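Local coordinates for protein CheA (Treponema denticola, PDB 6Y1Y) that probably autophosphorylates on a histidine and passes the phosphate to response regulators, relaying chemoreceptor signals to the flagellar motors, and is here represented by its dimerization domain, at the interface of chains A and B. Residues are numbered along the deposited sequence; one frame, centred on the assembly and turned at random. Chains: chain A/B, CheA.

Contact 1: the interface of chains A and B. Residues chain A 27-28, 30-31, 34, 104; chain B 34, 101, 104-105, 108.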
# COMPACT_ATOMS: atom_id res chain seq x y z
N LEU A 27 -14.72 -0.44 -0.29
CA LEU A 27 -13.57 -0.06 -1.10
C LEU A 27 -13.12 1.36 -0.76
O LEU A 27 -11.92 1.64 -0.70
CB LEU A 27 -13.89 -0.19 -2.59
CG LEU A 27 -13.94 -1.65 -3.04
CD1 LEU A 27 -14.57 -1.83 -4.40
CD2 LEU A 27 -12.54 -2.23 -3.04
N ASN A 28 -14.07 2.27 -0.52
CA ASN A 28 -13.69 3.61 -0.08
C ASN A 28 -12.89 3.55 1.22
O ASN A 28 -11.86 4.23 1.36
CB ASN A 28 -14.91 4.50 0.10
CG ASN A 28 -14.55 5.87 0.63
OD1 ASN A 28 -13.98 6.69 -0.09
ND2 ASN A 28 -14.85 6.12 1.90
N SER A 30 -11.06 1.16 2.13
CA SER A 30 -9.74 0.63 1.81
C SER A 30 -8.83 1.71 1.23
O SER A 30 -7.63 1.71 1.51
CB SER A 30 -9.87 -0.52 0.81
OG SER A 30 -10.30 -1.72 1.46
N THR A 31 -9.37 2.68 0.48
CA THR A 31 -8.50 3.74 -0.03
C THR A 31 -7.89 4.53 1.11
O THR A 31 -6.72 4.93 1.04
CB THR A 31 -9.26 4.68 -0.97
OG1 THR A 31 -10.22 5.46 -0.24
CG2 THR A 31 -9.90 3.91 -2.12
N PHE A 34 -5.02 2.51 2.65
CA PHE A 34 -3.77 2.55 1.89
C PHE A 34 -3.14 3.93 1.92
O PHE A 34 -1.91 4.04 1.92
CB PHE A 34 -4.01 2.04 0.47
CG PHE A 34 -4.07 0.53 0.41
CD1 PHE A 34 -2.90 -0.22 0.48
CD2 PHE A 34 -5.28 -0.13 0.35
CE1 PHE A 34 -2.95 -1.61 0.46
CE2 PHE A 34 -5.34 -1.52 0.34
CZ PHE A 34 -4.16 -2.26 0.39
N PHE A 104 -8.89 -5.58 0.82
CA PHE A 104 -9.14 -5.03 -0.51
C PHE A 104 -9.38 -6.14 -1.53
O PHE A 104 -10.33 -6.07 -2.32
CB PHE A 104 -7.96 -4.12 -0.87
CG PHE A 104 -8.02 -3.47 -2.25
CD1 PHE A 104 -9.21 -3.33 -2.96
CD2 PHE A 104 -6.86 -2.97 -2.82
CE1 PHE A 104 -9.21 -2.74 -4.22
CE2 PHE A 104 -6.87 -2.37 -4.06
CZ PHE A 104 -8.03 -2.26 -4.77
N PHE B 34 -0.74 -3.59 -5.09
CA PHE B 34 -0.41 -3.52 -3.67
C PHE B 34 0.17 -4.83 -3.17
O PHE B 34 1.01 -4.82 -2.26
CB PHE B 34 -1.64 -3.12 -2.85
CG PHE B 34 -2.00 -1.67 -2.97
CD1 PHE B 34 -1.12 -0.68 -2.55
CD2 PHE B 34 -3.25 -1.29 -3.46
CE1 PHE B 34 -1.45 0.66 -2.66
CE2 PHE B 34 -3.59 0.04 -3.58
CZ PHE B 34 -2.69 1.02 -3.17
N VAL B 101 -1.74 4.28 -4.52
CA VAL B 101 -2.87 4.82 -3.76
C VAL B 101 -3.68 5.77 -4.63
O VAL B 101 -4.92 5.70 -4.66
CB VAL B 101 -2.38 5.52 -2.47
CG1 VAL B 101 -3.57 6.20 -1.76
CG2 VAL B 101 -1.69 4.52 -1.54
N PHE B 104 -5.84 3.80 -7.10
CA PHE B 104 -6.93 3.15 -6.40
C PHE B 104 -8.02 4.16 -6.02
O PHE B 104 -9.21 3.92 -6.26
CB PHE B 104 -6.36 2.43 -5.17
CG PHE B 104 -7.38 1.73 -4.30
CD1 PHE B 104 -8.61 1.34 -4.79
CD2 PHE B 104 -7.07 1.42 -2.99
CE1 PHE B 104 -9.53 0.70 -3.96
CE2 PHE B 104 -7.99 0.77 -2.16
CZ PHE B 104 -9.22 0.41 -2.65
N LYS B 105 -7.63 5.31 -5.46
CA LYS B 105 -8.61 6.33 -5.11
C LYS B 105 -9.41 6.76 -6.33
O LYS B 105 -10.61 7.04 -6.22
CB LYS B 105 -7.91 7.53 -4.47
CG LYS B 105 -7.48 7.31 -3.04
CD LYS B 105 -6.73 8.54 -2.55
CE LYS B 105 -6.60 8.53 -1.05
NZ LYS B 105 -5.88 9.75 -0.57
N SER B 108 -11.90 3.94 -7.20
CA SER B 108 -12.92 3.86 -6.16
C SER B 108 -13.92 5.00 -6.28
O SER B 108 -15.13 4.79 -6.14
CB SER B 108 -12.25 3.89 -4.78
OG SER B 108 -13.20 3.74 -3.75
O HOH W 1 -13.67 6.23 -2.83
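B:Phe104 reaches from helix 93-125 of its own chain into the other subunit and is wedged between A:Thr31 on one face and A:Phe104 on the other. Its CG stands anti to the backbone N (chi1 178°), which points the ring away from its own helix and across the dimer. CB begins the reach; CG already lies between A:Thr31 CG2 and A:Phe104 CZ. Along one rim CE1 lies over the border of the A:Phe104 face and CD1 just beyond it, B:Phe104 CE1 coming within 3.4 Å of A:Phe104 CZ. Along the other rim CD2 faces the threonine methyl, and B:Phe104 CE2 touches the helix backbone, 3.5 Å from A:Thr31 N. The tip, B:Phe104 CZ, ends 3.5 Å from the carbonyl oxygen A:Leu27 O, while A:Ser30 CB abuts the ring edge in plane. Small side chains suit this helix face because they admit a whole phenyl group. A:Thr31 suits it doubly: its OG1 bonds back to A:Asn28 O (2.6 Å), on a carbonyl lone pair, leaving CG2 to sit 3.5 Å from the B:Phe104 ring centroid.

The two Phe104 rings meet tip to tip and stack with planes 15° apart. Beside them A:Phe34 and B:Phe34 form a second stack, centroids 3.9 Å apart, and the A:Phe104 edge meets B:Phe34 CD2. At the polar margin a water joins A:Asn28 OD1 to B:Ser108 OG, whose CB packs on the threonine methyl; the aliphatic stem of B:Lys105 lies against A:Thr31 CB. This aromatic core lies within the antiparallel helical hairpins of the dimerization domain, where helices 7-67 and 93-125 of both chains associate.

Contact 2: the interface of chains A and B. Residues chain A 48, 52, 55, 83-84, 86-87, 89; chain B 48, 52-53, 56, 86.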
# COMPACT_ATOMS: atom_id res chain seq x y z
N TYR A 48 14.19 7.40 9.21
CA TYR A 48 15.42 6.61 9.25
C TYR A 48 16.54 7.31 8.50
O TYR A 48 17.71 7.23 8.90
CB TYR A 48 15.21 5.17 8.76
CG TYR A 48 15.40 4.83 7.28
CD1 TYR A 48 16.66 4.73 6.72
CD2 TYR A 48 14.30 4.53 6.48
CE1 TYR A 48 16.84 4.39 5.39
CE2 TYR A 48 14.48 4.19 5.15
CZ TYR A 48 15.75 4.12 4.62
OH TYR A 48 15.91 3.77 3.30
N THR A 52 19.92 8.11 10.53
CA THR A 52 21.19 7.53 10.12
C THR A 52 22.22 8.61 9.80
O THR A 52 23.42 8.42 10.04
CB THR A 52 21.01 6.57 8.93
OG1 THR A 52 20.40 7.24 7.82
CG2 THR A 52 20.13 5.37 9.32
N LEU A 55 23.55 9.50 13.11
CA LEU A 55 24.50 8.48 13.56
C LEU A 55 25.89 8.70 12.96
O LEU A 55 26.89 8.70 13.68
CB LEU A 55 23.97 7.09 13.18
CG LEU A 55 24.94 5.92 13.28
CD1 LEU A 55 25.34 5.74 14.72
CD2 LEU A 55 24.31 4.65 12.70
N TYR A 83 20.47 3.85 18.70
CA TYR A 83 20.20 3.59 17.29
C TYR A 83 19.65 2.21 16.96
O TYR A 83 19.28 1.99 15.80
CB TYR A 83 21.47 3.87 16.46
CG TYR A 83 21.83 5.35 16.50
CD1 TYR A 83 21.18 6.27 15.69
CD2 TYR A 83 22.79 5.84 17.39
CE1 TYR A 83 21.50 7.61 15.73
CE2 TYR A 83 23.11 7.20 17.44
CZ TYR A 83 22.46 8.07 16.61
OH TYR A 83 22.75 9.40 16.66
N SER A 84 19.65 1.24 17.88
CA SER A 84 19.13 -0.08 17.54
C SER A 84 17.67 -0.03 17.11
O SER A 84 17.23 -0.87 16.31
CB SER A 84 19.26 -1.04 18.73
OG SER A 84 20.60 -1.36 18.99
N LEU A 86 16.41 1.73 15.07
CA LEU A 86 16.33 1.87 13.62
C LEU A 86 15.79 0.60 12.98
O LEU A 86 15.08 0.65 11.97
CB LEU A 86 17.70 2.20 13.01
CG LEU A 86 18.24 3.64 13.07
CD1 LEU A 86 19.71 3.62 12.74
CD2 LEU A 86 17.50 4.54 12.09
N LEU A 87 16.11 -0.56 13.57
CA LEU A 87 15.64 -1.82 12.99
C LEU A 87 14.12 -1.90 12.90
O LEU A 87 13.58 -2.56 12.01
CB LEU A 87 16.17 -3.00 13.81
CG LEU A 87 17.68 -3.14 13.71
CD1 LEU A 87 18.21 -4.08 14.80
CD2 LEU A 87 18.06 -3.65 12.33
N VAL A 89 12.00 0.82 12.68
CA VAL A 89 11.48 2.15 12.34
C VAL A 89 10.19 2.09 11.52
O VAL A 89 9.39 3.03 11.55
CB VAL A 89 12.55 2.97 11.60
CG1 VAL A 89 12.71 2.46 10.16
CG2 VAL A 89 12.21 4.46 11.60
N TYR B 48 17.18 -4.09 4.46
CA TYR B 48 17.36 -2.93 5.33
C TYR B 48 17.85 -3.35 6.71
O TYR B 48 18.77 -2.72 7.26
CB TYR B 48 16.01 -2.19 5.46
CG TYR B 48 15.96 -1.15 6.57
CD1 TYR B 48 16.41 0.14 6.35
CD2 TYR B 48 15.46 -1.46 7.83
CE1 TYR B 48 16.38 1.10 7.36
CE2 TYR B 48 15.42 -0.51 8.86
CZ TYR B 48 15.89 0.76 8.60
OH TYR B 48 15.87 1.72 9.59
N THR B 52 21.41 -2.39 8.36
CA THR B 52 21.42 -1.62 9.61
C THR B 52 22.19 -2.35 10.69
O THR B 52 23.03 -1.74 11.37
CB THR B 52 19.98 -1.36 10.06
OG1 THR B 52 19.30 -0.56 9.09
CG2 THR B 52 19.96 -0.64 11.41
N ARG B 53 21.98 -3.66 10.83
CA ARG B 53 22.77 -4.45 11.77
C ARG B 53 24.26 -4.34 11.45
O ARG B 53 25.09 -4.18 12.35
CB ARG B 53 22.32 -5.91 11.76
CG ARG B 53 21.07 -6.18 12.57
CD ARG B 53 20.83 -7.69 12.73
NE ARG B 53 20.70 -8.35 11.43
CZ ARG B 53 19.54 -8.58 10.81
NH1 ARG B 53 18.40 -8.20 11.37
NH2 ARG B 53 19.53 -9.18 9.63
N LEU B 56 25.62 -0.81 12.46
CA LEU B 56 25.71 -0.71 13.91
C LEU B 56 26.87 -1.54 14.45
O LEU B 56 27.52 -1.14 15.42
CB LEU B 56 24.39 -1.15 14.54
CG LEU B 56 23.22 -0.20 14.30
CD1 LEU B 56 21.96 -0.75 14.94
CD2 LEU B 56 23.55 1.20 14.80
N LEU B 86 22.44 1.89 2.54
CA LEU B 86 21.29 1.85 3.43
C LEU B 86 20.24 2.90 3.06
O LEU B 86 19.04 2.62 3.07
CB LEU B 86 21.78 2.02 4.87
CG LEU B 86 20.75 1.98 6.00
CD1 LEU B 86 19.95 0.69 5.94
CD2 LEU B 86 21.45 2.11 7.33
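B:Tyr48 and A:Tyr48 meet edge to face in the four-helix bundle of the CheA homodimeric histidine-kinase domain, their planes 67° apart. The tyrosines lie alongside, pointing opposite ways, and B:Tyr48 CE1 lies over the centre of the A:Tyr48 ring, 3.7 Å above its plane. The copies differ: B:Tyr48 has CG anti to the backbone N (chi1 167°), whereas A:Tyr48 has a markedly different first torsion. Tyrosine suits this place because its flat ring packs while its phenol finds a polar partner at the far end. B:Tyr48 OH donates to the backbone carbonyl A:Leu86 O at 2.7 Å, approaching from above the carbonyl plane with a C=O...O angle of 125°. A:Val89 CG1 packs against the same phenol end. The reciprocal bond, A:Tyr48 OH to B:Leu86 O, is weak at 3.3 Å, in keeping with the different turn of the two side chains.

Behind the B:Tyr48 ring, B:Thr52 OG1 sits over one face and donates to B:Tyr48 O. That internal bond occupies the threonine hydroxyl and leaves its methyl for the partner: B:Thr52 CG2 packs on A:Leu87 CD2 at 3.7 Å. The same leucine methyl also touches B:Arg53 CG.

Away from the tyrosines the contact is apolar, without the grip of hydrogen bonds, and it grows looser toward A:Leu55 and the B:Arg53 margin. B:Leu56 spreads its methyls over the junction where helix 72-83 gives way to the 3-10 helix 84-88, B:Leu56 CD2 lying 3.8 Å from A:Tyr83 CB and CD1 near A:Ser84 CA. A:Leu55 CD2 approaches B:Leu56 CD2 only at 4.1 Å. At the margin B:Arg53 lends its aliphatic CG to the apolar contact, while its chain bends at chi3 and carries the guanidinium beyond A:Leu87, probably toward solvent.

Contact 1 and contact 2 lie about 31 Å apart, measured between the centres of their C-alpha atoms, and are joined by the long helix 7-67, which runs unbroken through both in each chain. In both, helix 7-67 meets its twin; contact 1 adds helix 93-125, contact 2 the residues around 83-89. The chains are thus held at separate levels of one elongated bundle, by stacked aromatics at one and by tyrosine-to-carbonyl bonding at the other. Such spacing should resist splaying of the two subunits and suits a dimer of kinase chains, although two-fold symmetry is only approximate around contact 2.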